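PDB 4DG8: PA1221 from Pseudomonas aeruginosa, which belongs to the AMP-binding (ANL) family, carries a phosphopantetheine attachment region near its carboxy terminus, and holds adenosine monophosphate in a pocket. Local coordinates for residues S52-S66 with R88-S100. Residues are numbered along the deposited sequence; the frame is centred on the assembly and turned at random.
Sequences SVDYRQLLDSAEQLS and RESITCLLAILLS
A62 and A96 mark where helices 55-66 and 88-99 come closest, their CA atoms 4.4 Å apart; the short axes pass at 7.9 Å and cross at -58°. The methyl of A62 is a knob in a hole formed by T92, L95, A96 and L99, with its CB 3.6 Å from L95 CD2. In return, A96 CB lies 3.2 Å from A62 O and packs against the L65 side chain, so two small residues let the backbones approach closely. L65 has CG anti to its backbone N (chi1 178°), a turn that carries CD2 along the flank of helix 88-99 to C93, 3.9 Å from its SG. Two turns earlier, L58 and T92 lie alongside each other, pointing opposite ways, with L58 CD1 3.4 Å from T92 OG1, while L58 CG meets L95 CD2. That hydroxyl is held by its own helix, donating to R88 O from above the carbonyl plane.

At the C-terminal end of helix 88-99 the contact is polar: S66 OG donates to S100 OG (2.8 Å), which in turn donates to A96 O; S100 N reaches that same oxygen from the opposite face of its plane. At the N-terminal end V53 CG2 rests over one face of the R88 guanidinium, offset toward its rim; a water in the guanidinium plane links R88 NH2 to S52 O, and R88 NE forms a salt bridge to D48. A D54-Q57 capping box starts helix 55-66.

Helix 88-99 is the crossover helix of a beta-alpha-beta unit, joining the adjacent parallel strands 79-83 and 103-106; helix 55-66, following strand 51-54, packs across it, and F33 of helix 29-39 touches both L58 and L95.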
# COMPACT_ATOMS: atom_id res chain seq x y z
N SER A 52 9.26 -22.91 9.42
CA SER A 52 7.86 -22.54 9.25
C SER A 52 7.11 -22.41 10.58
O SER A 52 7.51 -22.95 11.60
CB SER A 52 7.16 -23.53 8.32
OG SER A 52 7.42 -24.85 8.70
N VAL A 53 6.04 -21.63 10.54
CA VAL A 53 5.11 -21.55 11.66
C VAL A 53 3.76 -21.99 11.10
O VAL A 53 3.35 -21.51 10.04
CB VAL A 53 5.02 -20.09 12.20
CG1 VAL A 53 3.85 -19.92 13.15
CG2 VAL A 53 6.32 -19.66 12.89
N ASP A 54 3.05 -22.90 11.77
CA ASP A 54 1.73 -23.28 11.25
C ASP A 54 0.60 -22.44 11.86
O ASP A 54 0.82 -21.64 12.76
CB ASP A 54 1.49 -24.81 11.32
CG ASP A 54 1.30 -25.35 12.75
OD1 ASP A 54 0.87 -24.60 13.64
OD2 ASP A 54 1.56 -26.55 12.97
N TYR A 55 -0.62 -22.64 11.36
CA TYR A 55 -1.75 -21.82 11.78
C TYR A 55 -1.97 -21.86 13.28
O TYR A 55 -2.06 -20.81 13.91
CB TYR A 55 -3.02 -22.19 11.01
CG TYR A 55 -3.10 -21.45 9.69
CD1 TYR A 55 -2.40 -21.90 8.58
CD2 TYR A 55 -3.83 -20.26 9.57
CE1 TYR A 55 -2.44 -21.21 7.36
CE2 TYR A 55 -3.89 -19.57 8.35
CZ TYR A 55 -3.18 -20.05 7.27
OH TYR A 55 -3.22 -19.38 6.07
N ARG A 56 -2.05 -23.05 13.86
CA ARG A 56 -2.22 -23.17 15.31
C ARG A 56 -1.11 -22.43 16.09
O ARG A 56 -1.40 -21.70 17.02
CB ARG A 56 -2.34 -24.63 15.75
CG ARG A 56 -2.74 -24.84 17.22
N GLN A 57 0.16 -22.62 15.73
CA GLN A 57 1.22 -21.91 16.43
C GLN A 57 1.05 -20.39 16.30
O GLN A 57 1.25 -19.66 17.27
CB GLN A 57 2.60 -22.32 15.93
CG GLN A 57 2.76 -23.83 15.83
CD GLN A 57 4.08 -24.26 15.21
OE1 GLN A 57 4.39 -23.90 14.07
NE2 GLN A 57 4.85 -25.04 15.96
N LEU A 58 0.69 -19.93 15.10
CA LEU A 58 0.49 -18.50 14.86
C LEU A 58 -0.62 -17.96 15.76
O LEU A 58 -0.43 -16.95 16.44
CB LEU A 58 0.17 -18.22 13.38
CG LEU A 58 -0.01 -16.73 13.06
CD1 LEU A 58 1.14 -15.91 13.66
CD2 LEU A 58 -0.18 -16.46 11.57
N LEU A 59 -1.75 -18.67 15.78
CA LEU A 59 -2.89 -18.31 16.62
C LEU A 59 -2.54 -18.31 18.11
O LEU A 59 -2.90 -17.39 18.82
CB LEU A 59 -4.09 -19.23 16.33
CG LEU A 59 -5.40 -18.98 17.11
CD1 LEU A 59 -5.91 -17.58 16.90
CD2 LEU A 59 -6.48 -20.00 16.75
N ASP A 60 -1.85 -19.35 18.59
CA ASP A 60 -1.39 -19.38 19.99
C ASP A 60 -0.48 -18.20 20.35
O ASP A 60 -0.65 -17.56 21.41
CB ASP A 60 -0.63 -20.67 20.30
CG ASP A 60 -1.52 -21.91 20.32
OD1 ASP A 60 -2.77 -21.78 20.35
OD2 ASP A 60 -0.94 -23.02 20.32
N SER A 61 0.50 -17.92 19.50
CA SER A 61 1.43 -16.84 19.80
C SER A 61 0.70 -15.49 19.81
O SER A 61 0.89 -14.66 20.71
CB SER A 61 2.59 -16.83 18.80
OG SER A 61 3.30 -18.06 18.84
N ALA A 62 -0.15 -15.29 18.81
CA ALA A 62 -0.91 -14.06 18.68
C ALA A 62 -1.93 -13.90 19.82
O ALA A 62 -2.14 -12.80 20.30
CB ALA A 62 -1.60 -13.99 17.31
N GLU A 63 -2.56 -14.99 20.24
CA GLU A 63 -3.47 -14.94 21.39
C GLU A 63 -2.71 -14.50 22.64
O GLU A 63 -3.18 -13.63 23.38
CB GLU A 63 -4.17 -16.29 21.62
CG GLU A 63 -5.25 -16.63 20.57
CD GLU A 63 -6.07 -17.87 20.92
OE1 GLU A 63 -5.52 -18.84 21.49
OE2 GLU A 63 -7.28 -17.87 20.63
N GLN A 64 -1.53 -15.07 22.86
CA GLN A 64 -0.72 -14.68 24.02
C GLN A 64 -0.32 -13.19 24.03
O GLN A 64 -0.50 -12.44 25.03
CB GLN A 64 0.53 -15.57 24.13
CG GLN A 64 1.36 -15.29 25.36
CD GLN A 64 2.58 -16.17 25.45
OE1 GLN A 64 2.71 -17.15 24.70
NE2 GLN A 64 3.49 -15.84 26.36
N LEU A 65 0.22 -12.74 22.89
CA LEU A 65 0.55 -11.33 22.74
C LEU A 65 -0.71 -10.46 22.95
O LEU A 65 -0.64 -9.39 23.56
CB LEU A 65 1.17 -11.07 21.37
CG LEU A 65 1.52 -9.60 21.09
CD1 LEU A 65 2.37 -9.04 22.22
CD2 LEU A 65 2.25 -9.48 19.74
N SER A 66 -1.84 -10.94 22.46
CA SER A 66 -3.09 -10.21 22.62
C SER A 66 -3.45 -10.12 24.09
O SER A 66 -4.04 -9.14 24.53
CB SER A 66 -4.23 -10.85 21.81
OG SER A 66 -5.49 -10.25 22.12
N ARG A 88 8.43 -13.51 11.48
CA ARG A 88 7.29 -14.18 12.08
C ARG A 88 6.75 -13.36 13.26
O ARG A 88 5.53 -13.27 13.48
CB ARG A 88 7.66 -15.62 12.49
CG ARG A 88 8.84 -15.73 13.44
CD ARG A 88 9.06 -17.16 13.86
NE ARG A 88 9.60 -17.97 12.75
CZ ARG A 88 9.83 -19.27 12.82
NH1 ARG A 88 9.57 -19.94 13.94
NH2 ARG A 88 10.32 -19.91 11.76
N GLU A 89 7.65 -12.72 13.99
CA GLU A 89 7.23 -11.80 15.06
C GLU A 89 6.33 -10.64 14.60
O GLU A 89 5.31 -10.36 15.23
CB GLU A 89 8.44 -11.21 15.81
CG GLU A 89 9.16 -12.19 16.72
CD GLU A 89 10.08 -13.12 15.97
OE1 GLU A 89 10.40 -12.83 14.80
OE2 GLU A 89 10.47 -14.14 16.56
N SER A 90 6.69 -9.96 13.52
CA SER A 90 5.87 -8.80 13.12
C SER A 90 4.45 -9.23 12.65
O SER A 90 3.44 -8.61 13.03
CB SER A 90 6.60 -7.89 12.11
OG SER A 90 7.02 -8.60 10.97
N ILE A 91 4.40 -10.32 11.89
CA ILE A 91 3.14 -10.94 11.47
C ILE A 91 2.26 -11.31 12.68
O ILE A 91 1.05 -11.01 12.72
CB ILE A 91 3.42 -12.23 10.64
CG1 ILE A 91 4.27 -11.93 9.39
CG2 ILE A 91 2.10 -12.93 10.27
CD1 ILE A 91 3.67 -10.91 8.44
N THR A 92 2.87 -11.97 13.66
CA THR A 92 2.18 -12.27 14.91
C THR A 92 1.66 -10.99 15.60
O THR A 92 0.55 -10.98 16.16
CB THR A 92 3.11 -13.05 15.85
OG1 THR A 92 3.67 -14.17 15.14
CG2 THR A 92 2.37 -13.54 17.09
N CYS A 93 2.45 -9.92 15.57
CA CYS A 93 2.00 -8.65 16.13
C CYS A 93 0.73 -8.17 15.45
O CYS A 93 -0.20 -7.72 16.11
CB CYS A 93 3.05 -7.54 15.95
SG CYS A 93 4.38 -7.57 17.14
N LEU A 94 0.70 -8.25 14.12
CA LEU A 94 -0.47 -7.75 13.40
C LEU A 94 -1.71 -8.52 13.82
O LEU A 94 -2.79 -7.93 14.03
CB LEU A 94 -0.28 -7.88 11.88
CG LEU A 94 0.90 -7.12 11.26
CD1 LEU A 94 0.86 -7.32 9.75
CD2 LEU A 94 0.85 -5.63 11.60
N LEU A 95 -1.58 -9.84 13.94
CA LEU A 95 -2.76 -10.62 14.32
C LEU A 95 -3.17 -10.33 15.77
O LEU A 95 -4.35 -10.29 16.08
CB LEU A 95 -2.53 -12.13 14.10
CG LEU A 95 -3.69 -13.08 14.43
CD1 LEU A 95 -4.95 -12.72 13.62
CD2 LEU A 95 -3.28 -14.55 14.20
N ALA A 96 -2.19 -10.17 16.66
CA ALA A 96 -2.50 -9.96 18.08
C ALA A 96 -3.20 -8.60 18.27
O ALA A 96 -4.15 -8.46 19.07
CB ALA A 96 -1.24 -10.05 18.92
N ILE A 97 -2.74 -7.62 17.50
CA ILE A 97 -3.37 -6.30 17.49
C ILE A 97 -4.81 -6.44 17.04
O ILE A 97 -5.72 -5.98 17.73
CB ILE A 97 -2.60 -5.28 16.62
CG1 ILE A 97 -1.35 -4.81 17.37
CG2 ILE A 97 -3.48 -4.05 16.34
CD1 ILE A 97 -0.21 -4.34 16.45
N LEU A 98 -5.04 -7.10 15.90
CA LEU A 98 -6.42 -7.27 15.44
C LEU A 98 -7.33 -8.03 16.42
O LEU A 98 -8.48 -7.64 16.63
CB LEU A 98 -6.46 -7.93 14.07
CG LEU A 98 -5.73 -7.15 12.97
CD1 LEU A 98 -6.02 -7.83 11.66
CD2 LEU A 98 -6.17 -5.69 12.95
N LEU A 99 -6.79 -9.10 16.99
CA LEU A 99 -7.48 -9.90 18.00
C LEU A 99 -7.93 -9.08 19.20
O LEU A 99 -8.93 -9.41 19.85
CB LEU A 99 -6.57 -11.01 18.52
CG LEU A 99 -6.39 -12.27 17.66
CD1 LEU A 99 -5.23 -13.16 18.19
CD2 LEU A 99 -7.70 -13.05 17.63
N SER A 100 -7.14 -8.05 19.52
CA SER A 100 -7.43 -7.17 20.66
C SER A 100 -8.46 -6.06 20.38
O SER A 100 -8.79 -5.28 21.27
CB SER A 100 -6.12 -6.54 21.15
OG SER A 100 -5.15 -7.53 21.37
O HOH W 1 10.49 -22.78 12.78